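Local coordinates for protein endostatin (Mus musculus, PDB 1KOE) that inhibits angiogenesis as the C-terminal fragment of the collagen XVIII alpha1 chain and acts as a heparin-binding domain, at residues A[3-9]-A[164-169]; A[67-73]-A[92-97]; A[111-117]-A[141-147]; A[51-55]-A[77-81]; A[43-47]-A[128-132]. Numbering follows the deposited sequence.

Contact 1 (A[3-9]-A[164-169]); sequences VLHLVAL and IVLCIE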
# COMPACT_ATOMS: atom_id res chain seq x y z
N VAL A 3 15.73 -1.85 -7.81
CA VAL A 3 14.71 -0.99 -7.21
C VAL A 3 13.43 -1.81 -7.12
O VAL A 3 13.27 -2.78 -7.84
CB VAL A 3 14.40 0.25 -8.10
CG1 VAL A 3 15.61 1.17 -8.21
CG2 VAL A 3 13.92 -0.19 -9.45
N LEU A 4 12.52 -1.39 -6.25
CA LEU A 4 11.20 -2.01 -6.09
C LEU A 4 10.19 -0.89 -6.28
O LEU A 4 10.27 0.15 -5.61
CB LEU A 4 11.02 -2.61 -4.69
CG LEU A 4 11.94 -3.77 -4.30
CD1 LEU A 4 11.61 -4.19 -2.87
CD2 LEU A 4 11.78 -4.93 -5.27
N HIS A 5 9.23 -1.10 -7.18
CA HIS A 5 8.21 -0.09 -7.44
C HIS A 5 6.99 -0.17 -6.48
O HIS A 5 6.48 -1.27 -6.20
CB HIS A 5 7.72 -0.16 -8.88
CG HIS A 5 8.79 0.14 -9.90
ND1 HIS A 5 9.67 -0.81 -10.36
CD2 HIS A 5 9.13 1.30 -10.51
CE1 HIS A 5 10.51 -0.25 -11.21
NE2 HIS A 5 10.20 1.02 -11.32
N LEU A 6 6.55 0.99 -6.00
CA LEU A 6 5.37 1.10 -5.13
C LEU A 6 4.39 1.91 -5.99
O LEU A 6 4.66 3.06 -6.33
CB LEU A 6 5.71 1.82 -3.83
CG LEU A 6 4.60 1.93 -2.78
CD1 LEU A 6 4.24 0.58 -2.23
CD2 LEU A 6 5.09 2.84 -1.64
N VAL A 7 3.26 1.31 -6.35
CA VAL A 7 2.31 1.91 -7.28
C VAL A 7 0.88 1.76 -6.78
O VAL A 7 0.50 0.71 -6.26
CB VAL A 7 2.43 1.21 -8.67
CG1 VAL A 7 1.59 1.93 -9.71
CG2 VAL A 7 3.90 1.18 -9.13
N ALA A 8 0.07 2.79 -6.95
CA ALA A 8 -1.32 2.73 -6.50
C ALA A 8 -2.29 2.13 -7.53
O ALA A 8 -2.10 2.28 -8.76
CB ALA A 8 -1.79 4.13 -6.11
N LEU A 9 -3.33 1.46 -7.03
CA LEU A 9 -4.38 0.95 -7.90
C LEU A 9 -5.07 2.17 -8.55
O LEU A 9 -5.11 3.26 -7.97
CB LEU A 9 -5.39 0.10 -7.13
CG LEU A 9 -4.90 -1.28 -6.69
CD1 LEU A 9 -6.03 -1.99 -5.98
CD2 LEU A 9 -4.49 -2.13 -7.92
N ILE A 164 -7.07 4.87 -0.96
CA ILE A 164 -6.03 4.47 -1.87
C ILE A 164 -5.51 3.09 -1.44
O ILE A 164 -5.39 2.81 -0.24
CB ILE A 164 -4.84 5.46 -1.79
CG1 ILE A 164 -5.30 6.86 -2.19
CG2 ILE A 164 -3.66 4.98 -2.68
CD1 ILE A 164 -4.36 7.96 -1.73
N VAL A 165 -5.22 2.25 -2.41
CA VAL A 165 -4.64 0.95 -2.14
C VAL A 165 -3.37 0.89 -2.97
O VAL A 165 -3.40 1.21 -4.18
CB VAL A 165 -5.58 -0.21 -2.52
CG1 VAL A 165 -4.86 -1.54 -2.33
CG2 VAL A 165 -6.86 -0.15 -1.65
N LEU A 166 -2.26 0.52 -2.33
CA LEU A 166 -0.97 0.40 -3.01
C LEU A 166 -0.59 -1.05 -3.33
O LEU A 166 -1.06 -2.00 -2.68
CB LEU A 166 0.14 1.03 -2.15
CG LEU A 166 -0.09 2.48 -1.72
CD1 LEU A 166 1.07 2.93 -0.82
CD2 LEU A 166 -0.22 3.38 -2.94
N CYS A 167 0.29 -1.21 -4.32
CA CYS A 167 0.81 -2.50 -4.74
C CYS A 167 2.33 -2.36 -4.71
O CYS A 167 2.87 -1.33 -5.15
CB CYS A 167 0.40 -2.84 -6.18
SG CYS A 167 -1.38 -2.83 -6.50
N ILE A 168 2.99 -3.36 -4.16
CA ILE A 168 4.44 -3.36 -4.06
C ILE A 168 5.04 -4.52 -4.86
O ILE A 168 4.53 -5.64 -4.84
CB ILE A 168 4.90 -3.43 -2.54
CG1 ILE A 168 6.44 -3.52 -2.43
CG2 ILE A 168 4.21 -4.61 -1.80
CD1 ILE A 168 7.18 -2.24 -2.75
N GLU A 169 6.10 -4.21 -5.61
CA GLU A 169 6.85 -5.20 -6.39
C GLU A 169 7.56 -6.03 -5.33
O GLU A 169 8.33 -5.49 -4.52
CB GLU A 169 7.85 -4.45 -7.26
CG GLU A 169 8.39 -5.25 -8.40
CD GLU A 169 9.16 -4.39 -9.38
OE1 GLU A 169 9.38 -3.19 -9.10
OE2 GLU A 169 9.57 -4.90 -10.44
O HOH W 1 12.04 -3.36 -10.43
O HOH W 2 -6.10 3.30 -5.24
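Leu9 lays its side chain against Cys167, CD2 lying 3.5 Å from SG, and also meets Val165 (CD1 to CG1, 3.9 Å). The backbones pair as antiparallel strands, axes 4.5 Å apart at 160°. Val7 and Cys167 form the hydrogen-bonded pair: Val7 N to Cys167 O is 2.9 Å and Cys167 N to Val7 O 2.7 Å. Leu6, Ala8, Leu166 and Ile168 share one face, where Ala8 is small enough to let its CB come 3.6 Å from Leu166 CD2. At the far end Glu169 OE1 accepts bonds from both His5 N (2.8 Å) and His5 ND1 (2.7 Å); histidine suits this place because NE2 can reach a second carboxylate, Asp70. Pairing the chain's two ends in this way is characteristic of C-type lectin-like folds. Strand 4-8 lies between 166-169 and the parallel strand 65-66, while strand 40-42 flanks 166-169 and helix 19-33 is fastened to strand 166-169 by the Cys27-Cys167 disulfide.

Contact 2 (A[67-73]-A[92-97]); sequences NLKDEVL and ARIFSF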
# COMPACT_ATOMS: atom_id res chain seq x y z
N ASN A 67 8.76 5.18 -6.93
CA ASN A 67 7.42 5.25 -7.49
C ASN A 67 7.44 4.79 -8.97
O ASN A 67 8.49 4.36 -9.47
CB ASN A 67 6.78 6.64 -7.30
CG ASN A 67 7.51 7.74 -8.05
OD1 ASN A 67 8.22 7.49 -9.03
ND2 ASN A 67 7.27 8.97 -7.63
N LEU A 68 6.30 4.87 -9.64
CA LEU A 68 6.17 4.44 -11.03
C LEU A 68 7.20 5.09 -11.96
O LEU A 68 7.65 4.47 -12.92
CB LEU A 68 4.76 4.77 -11.52
CG LEU A 68 4.41 4.34 -12.95
CD1 LEU A 68 4.25 2.84 -13.00
CD2 LEU A 68 3.12 5.03 -13.41
N LYS A 69 7.53 6.35 -11.67
CA LYS A 69 8.48 7.13 -12.46
C LYS A 69 9.93 7.01 -11.96
O LYS A 69 10.79 7.80 -12.35
CB LYS A 69 8.06 8.60 -12.50
CG LYS A 69 6.72 8.83 -13.23
CD LYS A 69 6.30 10.29 -13.22
CE LYS A 69 5.21 10.56 -14.26
NZ LYS A 69 4.06 9.60 -14.18
N ASP A 70 10.18 6.00 -11.13
CA ASP A 70 11.50 5.74 -10.58
C ASP A 70 12.05 6.79 -9.63
O ASP A 70 13.26 6.86 -9.42
CB ASP A 70 12.54 5.41 -11.68
CG ASP A 70 12.29 4.07 -12.35
OD1 ASP A 70 11.49 3.26 -11.86
OD2 ASP A 70 12.90 3.80 -13.40
N GLU A 71 11.18 7.62 -9.08
CA GLU A 71 11.61 8.62 -8.10
C GLU A 71 11.74 7.90 -6.77
O GLU A 71 10.83 7.16 -6.35
CB GLU A 71 10.58 9.74 -8.02
CG GLU A 71 10.43 10.39 -9.38
CD GLU A 71 9.36 11.45 -9.47
OE1 GLU A 71 8.37 11.45 -8.68
OE2 GLU A 71 9.52 12.30 -10.38
N VAL A 72 12.89 8.07 -6.12
CA VAL A 72 13.17 7.38 -4.87
C VAL A 72 12.31 7.86 -3.73
O VAL A 72 12.24 9.07 -3.47
CB VAL A 72 14.66 7.46 -4.51
CG1 VAL A 72 14.96 6.62 -3.26
CG2 VAL A 72 15.50 7.01 -5.70
N LEU A 73 11.65 6.91 -3.07
CA LEU A 73 10.76 7.19 -1.93
C LEU A 73 11.39 6.84 -0.59
O LEU A 73 11.18 7.54 0.40
CB LEU A 73 9.44 6.41 -2.07
CG LEU A 73 8.67 6.60 -3.37
CD1 LEU A 73 7.46 5.70 -3.35
CD2 LEU A 73 8.24 8.03 -3.56
N ALA A 92 7.41 13.76 -1.88
CA ALA A 92 7.31 12.41 -2.46
C ALA A 92 5.97 12.30 -3.15
O ALA A 92 4.97 12.78 -2.64
CB ALA A 92 7.41 11.35 -1.35
N ARG A 93 5.95 11.70 -4.34
CA ARG A 93 4.73 11.52 -5.13
C ARG A 93 4.44 10.04 -5.33
O ARG A 93 5.36 9.23 -5.48
CB ARG A 93 4.91 12.10 -6.53
CG ARG A 93 5.06 13.57 -6.59
CD ARG A 93 4.98 14.02 -8.01
NE ARG A 93 6.11 13.59 -8.83
CZ ARG A 93 6.31 14.03 -10.08
NH1 ARG A 93 5.44 14.88 -10.61
NH2 ARG A 93 7.34 13.60 -10.80
N ILE A 94 3.16 9.69 -5.33
CA ILE A 94 2.78 8.31 -5.59
C ILE A 94 1.83 8.33 -6.77
O ILE A 94 0.86 9.10 -6.79
CB ILE A 94 2.13 7.63 -4.37
CG1 ILE A 94 3.17 7.54 -3.23
CG2 ILE A 94 1.58 6.24 -4.76
CD1 ILE A 94 2.68 6.86 -1.99
N PHE A 95 2.19 7.58 -7.80
CA PHE A 95 1.40 7.47 -9.03
C PHE A 95 0.65 6.13 -9.11
O PHE A 95 1.13 5.10 -8.60
CB PHE A 95 2.32 7.56 -10.26
CG PHE A 95 3.01 8.87 -10.40
CD1 PHE A 95 2.39 9.92 -11.06
CD2 PHE A 95 4.27 9.07 -9.86
CE1 PHE A 95 3.02 11.16 -11.17
CE2 PHE A 95 4.89 10.30 -9.97
CZ PHE A 95 4.26 11.35 -10.63
N SER A 96 -0.51 6.16 -9.75
CA SER A 96 -1.29 4.96 -10.00
C SER A 96 -0.65 4.30 -11.24
O SER A 96 0.21 4.92 -11.89
CB SER A 96 -2.73 5.34 -10.29
OG SER A 96 -2.79 6.19 -11.42
N PHE A 97 -1.09 3.09 -11.59
CA PHE A 97 -0.54 2.37 -12.75
C PHE A 97 -0.71 3.16 -14.04
O PHE A 97 0.20 3.17 -14.89
CB PHE A 97 -1.19 0.99 -12.89
CG PHE A 97 -0.69 -0.01 -11.89
CD1 PHE A 97 0.57 -0.61 -12.05
CD2 PHE A 97 -1.45 -0.33 -10.77
CE1 PHE A 97 1.07 -1.50 -11.11
CE2 PHE A 97 -0.97 -1.22 -9.81
CZ PHE A 97 0.30 -1.81 -9.99
O HOH W 3 3.89 5.09 -8.01
O HOH W 4 8.55 11.39 -5.75
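Ala92 begins the segment 92-97, part of the long loop between helix 77-80 and strand 112-114, with a methyl group short enough to accept Leu73, CB lying 4.1 Å from CD2. Arg93 follows and makes the main polar link. Its NE is hydrogen-bonded to Glu71 OE1 at 3.1 Å and its NH2 to Glu71 OE2 at 2.6 Å, a salt bridge in which the carboxylate meets the edge of the guanidinium; water 4 joins Glu71 OE1 (2.9 Å) to Arg93 N (3.0 Å). The carbonyl of Arg93 receives Asn67 ND2 at 2.9 Å. That asparagine also organises its own segment, the tip of a beta hairpin between strands 65-66 and 72-74: a type I turn runs from Asn67 to Asp70, Asn67 N bonds to Glu71 O (2.9 Å), and Asn67 OD1 accepts Glu71 N (3.0 Å). Ile94 has its CA-CB bond pointing away and touches Leu166 of the mixed sheet. Phe95 points back at the hairpin, where its broad ring carries Lys69 on one face: NZ sits 3.7 Å from the ring centroid in a cation-pi contact and CD packs at 3.8 Å from the same point. Water 3 bridges Phe95 O (2.8 Å) and Leu68 N (2.9 Å). Beyond it, Leu68 CD2 approaches Ser96 O at 3.3 Å and Phe97 O at 3.8 Å, while the CA-CB bond of Phe97 points away and its ring packs on Val7, Cys167 and helix 19-33.

Contact 3 (A[111-117]-A[141-147]); sequences KSVWHGS and GQASSLL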
# COMPACT_ATOMS: atom_id res chain seq x y z
N LYS A 111 -7.37 11.21 0.73
CA LYS A 111 -5.95 10.91 0.61
C LYS A 111 -5.36 10.01 1.69
O LYS A 111 -4.25 10.27 2.19
CB LYS A 111 -5.16 12.21 0.47
CG LYS A 111 -5.77 13.18 -0.54
CD LYS A 111 -5.87 12.59 -1.94
CE LYS A 111 -6.42 13.66 -2.87
NZ LYS A 111 -6.62 13.17 -4.26
N SER A 112 -6.10 8.96 2.04
CA SER A 112 -5.64 7.99 3.03
C SER A 112 -5.39 6.68 2.29
O SER A 112 -5.95 6.43 1.23
CB SER A 112 -6.66 7.81 4.15
OG SER A 112 -6.68 8.96 4.99
N VAL A 113 -4.53 5.85 2.87
CA VAL A 113 -4.15 4.57 2.30
C VAL A 113 -4.44 3.44 3.28
O VAL A 113 -4.13 3.56 4.48
CB VAL A 113 -2.62 4.55 2.02
CG1 VAL A 113 -2.20 3.19 1.46
CG2 VAL A 113 -2.25 5.66 1.05
N TRP A 114 -5.07 2.37 2.80
CA TRP A 114 -5.37 1.20 3.63
C TRP A 114 -4.09 0.41 3.86
O TRP A 114 -3.26 0.29 2.95
CB TRP A 114 -6.34 0.24 2.92
CG TRP A 114 -7.77 0.66 2.83
CD1 TRP A 114 -8.52 0.80 1.69
CD2 TRP A 114 -8.66 0.95 3.93
NE1 TRP A 114 -9.82 1.14 2.02
CE2 TRP A 114 -9.93 1.24 3.39
CE3 TRP A 114 -8.49 0.99 5.33
CZ2 TRP A 114 -11.04 1.57 4.19
CZ3 TRP A 114 -9.61 1.34 6.14
CH2 TRP A 114 -10.85 1.62 5.56
N HIS A 115 -3.90 -0.12 5.06
CA HIS A 115 -2.74 -0.98 5.30
C HIS A 115 -2.99 -2.14 6.29
O HIS A 115 -2.34 -3.17 6.19
CB HIS A 115 -1.45 -0.21 5.62
CG HIS A 115 -1.54 0.66 6.85
ND1 HIS A 115 -1.56 0.14 8.13
CD2 HIS A 115 -1.59 2.00 6.99
CE1 HIS A 115 -1.62 1.13 9.01
NE2 HIS A 115 -1.64 2.27 8.34
N GLY A 116 -3.91 -1.95 7.24
CA GLY A 116 -4.21 -2.99 8.23
C GLY A 116 -3.03 -3.49 9.05
O GLY A 116 -3.09 -4.61 9.55
N SER A 117 -2.03 -2.63 9.28
CA SER A 117 -0.81 -3.03 10.00
C SER A 117 -0.33 -2.08 11.09
O SER A 117 -0.67 -0.90 11.06
CB SER A 117 0.36 -3.14 9.01
OG SER A 117 -0.03 -3.82 7.83
N GLY A 141 -10.46 -0.53 9.68
CA GLY A 141 -9.23 -0.97 9.07
C GLY A 141 -8.19 0.08 9.38
O GLY A 141 -8.51 1.27 9.46
N GLN A 142 -6.96 -0.34 9.61
CA GLN A 142 -5.90 0.61 9.91
C GLN A 142 -5.47 1.30 8.60
O GLN A 142 -5.18 0.64 7.60
CB GLN A 142 -4.72 -0.08 10.59
CG GLN A 142 -3.99 0.81 11.59
CD GLN A 142 -4.74 0.94 12.92
OE1 GLN A 142 -5.94 0.65 13.02
NE2 GLN A 142 -4.03 1.36 13.95
N ALA A 143 -5.45 2.62 8.62
CA ALA A 143 -5.14 3.41 7.44
C ALA A 143 -4.19 4.54 7.81
O ALA A 143 -3.96 4.81 8.99
CB ALA A 143 -6.43 3.98 6.84
N SER A 144 -3.63 5.17 6.78
CA SER A 144 -2.69 6.26 6.98
C SER A 144 -2.97 7.43 6.05
O SER A 144 -3.24 7.24 4.87
CB SER A 144 -1.28 5.74 6.71
OG SER A 144 -0.33 6.77 6.92
N SER A 145 -2.83 8.65 6.57
CA SER A 145 -3.04 9.83 5.77
C SER A 145 -1.78 10.16 5.01
O SER A 145 -0.75 10.44 5.60
CB SER A 145 -3.39 11.03 6.63
OG SER A 145 -3.70 12.14 5.80
N LEU A 146 -1.89 10.18 3.69
CA LEU A 146 -0.76 10.51 2.85
C LEU A 146 -0.44 12.02 2.97
O LEU A 146 0.66 12.46 2.62
CB LEU A 146 -1.10 10.15 1.40
CG LEU A 146 -0.02 9.47 0.59
CD1 LEU A 146 0.70 8.40 1.41
CD2 LEU A 146 -0.68 8.88 -0.65
N LEU A 147 -1.40 12.80 3.48
CA LEU A 147 -1.18 14.23 3.66
C LEU A 147 -0.12 14.48 4.73
O LEU A 147 0.59 15.48 4.68
CB LEU A 147 -2.49 14.96 4.01
CG LEU A 147 -3.58 14.85 2.93
CD1 LEU A 147 -4.88 15.40 3.44
CD2 LEU A 147 -3.17 15.54 1.68
O HOH W 5 -6.09 12.00 4.39
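The strands 112-114 and 141-145 run antiparallel, their axes 4.4 Å apart at 149°. Strand 112-114 is an edge strand and 140-145 the middle strand of a three-stranded antiparallel sheet, with 155-158 on its other side; such a second, smaller sheet is a feature of C-type lectin-like folds. Val113 and Ser144 are the hydrogen-bonded pair, with Val113 N to Ser144 O at 2.8 Å and Ser144 N to Val113 O at 2.9 Å. The ladder continues with Leu146 N to Lys111 O (2.8 Å). At the other end Gln142 O accepts both His115 N and Gly116 N, each at 2.9 Å, as the chain turns out of the strand; Gly116 has a positive phi, which glycine adopts readily. On one face Trp114 lies beside Ala143, CE3 to CB 3.9 Å, and its ring edge reaches Gly141 O. Glycine is suited to position 141, since a CB there would clash with Trp114 CZ3. The indole NE1 finds its acceptor in Leu13 O. On the other face Val113 CG2 meets Leu146 CD2 at 4.0 Å. The His115 ring lies with its face over the Gln142-Ala143 peptide and uses both nitrogens: ND1 accepts Ser117 N at 3.0 Å and NE2 is hydrogen-bonded to Glu153 O. Toward the solvent, the small hydroxyls of Ser112 and Ser145 share water 5, which lies 3.2 Å from Ser112 OG and 2.8 Å from Ser145 OG.

Contact 4 (A[51-55]-A[77-81]); sequences LYSIV and WDSLF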
# COMPACT_ATOMS: atom_id res chain seq x y z
N LEU A 51 2.23 -7.52 6.42
CA LEU A 51 2.67 -6.68 5.31
C LEU A 51 4.21 -6.72 5.18
O LEU A 51 4.75 -6.82 4.08
CB LEU A 51 2.23 -5.24 5.58
CG LEU A 51 2.80 -4.07 4.76
CD1 LEU A 51 2.55 -4.32 3.28
CD2 LEU A 51 2.10 -2.79 5.21
N TYR A 52 4.90 -6.71 6.31
CA TYR A 52 6.36 -6.72 6.30
C TYR A 52 7.00 -7.85 5.48
O TYR A 52 7.99 -7.64 4.78
CB TYR A 52 6.92 -6.72 7.73
CG TYR A 52 8.43 -6.74 7.73
CD1 TYR A 52 9.17 -5.58 7.44
CD2 TYR A 52 9.13 -7.93 7.97
CE1 TYR A 52 10.57 -5.61 7.39
CE2 TYR A 52 10.52 -7.97 7.92
CZ TYR A 52 11.23 -6.82 7.63
OH TYR A 52 12.59 -6.91 7.57
N SER A 53 6.40 -9.03 5.55
CA SER A 53 6.92 -10.22 4.89
C SER A 53 6.66 -10.38 3.42
O SER A 53 7.15 -11.33 2.82
CB SER A 53 6.35 -11.45 5.58
OG SER A 53 6.83 -11.52 6.91
N ILE A 54 5.89 -9.47 2.83
CA ILE A 54 5.53 -9.54 1.41
C ILE A 54 6.72 -9.42 0.44
O ILE A 54 6.69 -10.01 -0.64
CB ILE A 54 4.46 -8.49 1.05
CG1 ILE A 54 3.13 -8.85 1.70
CG2 ILE A 54 4.29 -8.39 -0.45
CD1 ILE A 54 2.06 -7.83 1.40
N VAL A 55 7.72 -8.62 0.81
CA VAL A 55 8.92 -8.45 -0.00
C VAL A 55 9.94 -9.53 0.36
O VAL A 55 10.17 -9.78 1.55
CB VAL A 55 9.53 -7.03 0.20
CG1 VAL A 55 10.93 -6.94 -0.38
CG2 VAL A 55 8.61 -5.99 -0.45
N TRP A 77 13.10 -1.20 2.09
CA TRP A 77 11.82 -1.66 2.61
C TRP A 77 11.86 -1.58 4.14
O TRP A 77 10.96 -1.03 4.77
CB TRP A 77 11.62 -3.11 2.15
CG TRP A 77 10.37 -3.78 2.65
CD1 TRP A 77 10.30 -4.84 3.52
CD2 TRP A 77 9.02 -3.55 2.21
NE1 TRP A 77 9.01 -5.29 3.62
CE2 TRP A 77 8.20 -4.52 2.83
CE3 TRP A 77 8.43 -2.61 1.34
CZ2 TRP A 77 6.81 -4.59 2.61
CZ3 TRP A 77 7.05 -2.67 1.12
CH2 TRP A 77 6.25 -3.66 1.75
N ASP A 78 12.95 -2.07 4.72
CA ASP A 78 13.11 -2.08 6.17
C ASP A 78 12.96 -0.70 6.78
O ASP A 78 12.42 -0.57 7.88
CB ASP A 78 14.48 -2.64 6.57
CG ASP A 78 14.52 -4.14 6.55
OD1 ASP A 78 13.46 -4.77 6.33
OD2 ASP A 78 15.62 -4.70 6.74
N SER A 79 13.45 0.31 6.09
CA SER A 79 13.37 1.68 6.61
C SER A 79 11.95 2.12 6.92
O SER A 79 11.72 2.91 7.83
CB SER A 79 13.99 2.66 5.61
OG SER A 79 15.34 2.31 5.37
N LEU A 80 10.99 1.60 6.16
CA LEU A 80 9.60 1.96 6.38
C LEU A 80 9.02 1.38 7.68
O LEU A 80 8.10 1.95 8.28
CB LEU A 80 8.73 1.48 5.21
CG LEU A 80 8.95 2.03 3.80
CD1 LEU A 80 8.01 1.28 2.85
CD2 LEU A 80 8.68 3.52 3.74
N PHE A 81 9.59 0.26 8.12
CA PHE A 81 9.08 -0.45 9.29
C PHE A 81 9.92 -0.32 10.55
O PHE A 81 9.77 -1.09 11.50
CB PHE A 81 8.88 -1.93 8.91
CG PHE A 81 8.02 -2.11 7.71
CD1 PHE A 81 6.63 -2.06 7.82
CD2 PHE A 81 8.59 -2.28 6.44
CE1 PHE A 81 5.81 -2.16 6.69
CE2 PHE A 81 7.80 -2.38 5.31
CZ PHE A 81 6.40 -2.32 5.42
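Trp77 fills the apolar centre, its broad flat indole covered by Val55: the methyl CG2 stands 3.5 Å from the centroid of the six-membered ring and only 9° off its normal, a close CH-pi contact that a compact beta-branched side chain makes well. Leu51 closes in from the side, CD1 at 4.1 Å from Trp77 CH2 and CD2 at 4.0 Å from Phe81 CE1. Ile168 of strand 166-169 packs against both Trp77 and Val55, so this core continues into the main sheet. Trp77 opens the short, weakly bonded helix 77-80 and Phe81 follows its last residue; both point toward segment 51-55, where residues 51-54 have helical backbone angles without the regular hydrogen bonds. With Tyr52 they make an aromatic cluster. Tyr52 turns its edge to the face of Phe81 in an offset edge-to-face pair, centroids 5.4 Å apart and planes at 84°, with CD1 3.5 Å from Phe81 CD2; against the five-membered ring of Trp77 it is nearly parallel but slid aside, with little overlap. Farther out the polar atoms find partners. Trp77 NE1 donates to Tyr52 O at 2.8 Å, satisfying the one polar group of the indole as the ring is buried. At the outer rim a tyrosine does what phenylalanine could not: its ring belongs to the cluster while OH donates to Asp78 OD1 at 2.6 Å.

Contact 5 (A[43-47]-A[128-132]); sequences FLSSR and YCETW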
# COMPACT_ATOMS: atom_id res chain seq x y z
N PHE A 43 -0.30 -3.94 -0.89
CA PHE A 43 0.39 -3.40 0.29
C PHE A 43 -0.62 -3.45 1.47
O PHE A 43 -1.19 -2.44 1.85
CB PHE A 43 0.79 -1.94 -0.05
CG PHE A 43 1.66 -1.25 0.99
CD1 PHE A 43 3.04 -1.48 1.05
CD2 PHE A 43 1.11 -0.33 1.87
CE1 PHE A 43 3.86 -0.79 1.96
CE2 PHE A 43 1.91 0.37 2.78
CZ PHE A 43 3.30 0.14 2.82
N LEU A 44 -0.85 -4.64 2.00
CA LEU A 44 -1.83 -4.81 3.08
C LEU A 44 -1.46 -6.02 3.93
O LEU A 44 -0.85 -6.96 3.42
CB LEU A 44 -3.21 -5.14 2.47
CG LEU A 44 -3.95 -4.23 1.49
CD1 LEU A 44 -5.10 -4.95 0.81
CD2 LEU A 44 -4.44 -3.00 2.23
N SER A 45 -1.76 -5.96 5.23
CA SER A 45 -1.59 -7.15 6.07
C SER A 45 -2.94 -7.89 5.94
O SER A 45 -3.96 -7.27 5.62
CB SER A 45 -1.39 -6.77 7.54
OG SER A 45 -0.05 -6.43 7.81
N SER A 46 -2.95 -9.20 6.16
CA SER A 46 -4.20 -9.95 6.09
C SER A 46 -4.12 -11.07 7.13
O SER A 46 -3.13 -11.18 7.84
CB SER A 46 -4.46 -10.50 4.68
OG SER A 46 -3.37 -11.29 4.20
N ARG A 47 -5.15 -11.91 7.22
CA ARG A 47 -5.17 -12.97 8.22
C ARG A 47 -3.92 -13.83 8.34
O ARG A 47 -3.44 -14.07 9.44
CB ARG A 47 -6.40 -13.87 8.02
CG ARG A 47 -6.45 -15.08 8.96
CD ARG A 47 -7.85 -15.68 9.04
NE ARG A 47 -8.82 -14.73 9.60
CZ ARG A 47 -8.97 -14.44 10.91
NH1 ARG A 47 -8.21 -15.05 11.83
NH2 ARG A 47 -9.83 -13.50 11.28
N TYR A 128 -8.43 -4.72 10.19
CA TYR A 128 -8.13 -4.95 8.80
C TYR A 128 -9.38 -5.34 8.00
O TYR A 128 -9.33 -6.12 7.04
CB TYR A 128 -6.94 -5.90 8.58
CG TYR A 128 -7.02 -7.32 9.10
CD1 TYR A 128 -8.21 -7.86 9.63
CD2 TYR A 128 -5.89 -8.13 9.05
CE1 TYR A 128 -8.24 -9.19 10.09
CE2 TYR A 128 -5.91 -9.44 9.51
CZ TYR A 128 -7.08 -9.97 10.03
OH TYR A 128 -7.10 -11.28 10.44
N CYS A 129 -10.50 -4.71 8.39
CA CYS A 129 -11.79 -4.91 7.74
C CYS A 129 -12.14 -6.38 7.51
O CYS A 129 -12.59 -6.75 6.43
CB CYS A 129 -11.85 -4.12 6.43
SG CYS A 129 -11.69 -2.32 6.70
N GLU A 130 -11.92 -7.20 8.53
CA GLU A 130 -12.19 -8.63 8.48
C GLU A 130 -11.48 -9.22 7.25
O GLU A 130 -12.08 -9.87 6.38
CB GLU A 130 -13.71 -8.85 8.49
CG GLU A 130 -14.30 -8.27 9.79
CD GLU A 130 -15.82 -8.14 9.81
OE1 GLU A 130 -16.51 -8.75 8.96
OE2 GLU A 130 -16.31 -7.40 10.69
N THR A 131 -10.18 -8.99 7.25
CA THR A 131 -9.27 -9.38 6.19
C THR A 131 -9.76 -8.92 4.82
O THR A 131 -9.78 -9.66 3.83
CB THR A 131 -8.79 -10.87 6.29
OG1 THR A 131 -7.67 -11.08 5.41
CG2 THR A 131 -9.90 -11.85 5.97
N TRP A 132 -10.16 -7.64 4.78
CA TRP A 132 -10.60 -6.94 3.57
C TRP A 132 -11.80 -7.56 2.88
O TRP A 132 -11.91 -7.57 1.66
CB TRP A 132 -9.41 -6.76 2.62
CG TRP A 132 -8.22 -6.24 3.37
CD1 TRP A 132 -7.09 -6.93 3.71
CD2 TRP A 132 -8.11 -4.95 4.00
NE1 TRP A 132 -6.29 -6.16 4.53
CE2 TRP A 132 -6.89 -4.95 4.72
CE3 TRP A 132 -8.93 -3.81 4.03
CZ2 TRP A 132 -6.47 -3.83 5.47
CZ3 TRP A 132 -8.51 -2.71 4.76
CH2 TRP A 132 -7.30 -2.73 5.47
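Tyr128 and Trp132 bury the largest areas here, followed by Arg47. The Tyr128 ring lies along the backbone of 45-47, with CE2 3.4 Å from Ser46 C, and its OH is 3.6 Å from Arg47 CB and over one face of the guanidinium; this buried hydroxyl has no hydrogen-bonding partner in the model. Trp132 offers both face and edge: Leu44 CD1 sits 4.0 Å from the centroid of the five-membered ring, almost on its normal, while NE1 donates to Ser45 O at 2.8 Å. The two aromatics approach together because residues 129-132 form a turn of left-handed helix, all with positive phi and psi, closed by Trp132 N to Tyr128 O (2.8 Å). This is a rare conformation for a run without glycine; the Cys129-Cys159 disulfide ties it to the rest of the fold. On the same turn Thr131 supplies a short hydroxyl side chain, whose OG1 accepts Arg47 N at 3.2 Å. Beyond the contact, Trp132 meets the ring of Trp114, and Leu44 packs on Ile20 and Ala23 of helix 19-33.

Overall arrangement
Contact 1 joins the two ends of the chain, and the other four are nested within the loop it closes, each touching it. Contact 2, centred 8 Å away, bonds to strand 4-8 twice: His5 NE2 to Asp70 OD1 (2.6 Å) and Ala8 N to Phe95 O (3.0 Å). Contact 3 meets 164-169 through Ile164 N and Ser112 O (2.9 Å), coupling the two sheets. Contact 4 rests on Ile168, and contact 5 begins where Phe43 N bonds to Leu166 O (2.8 Å). Ser45 OG links contacts 5, 3 and 4, lying 2.6 Å from Ser117 OG and 2.9 Å from Leu51 N. Contacts 2 and 5 lie on opposite sides of the chain's centre, their own centres 24 Å apart.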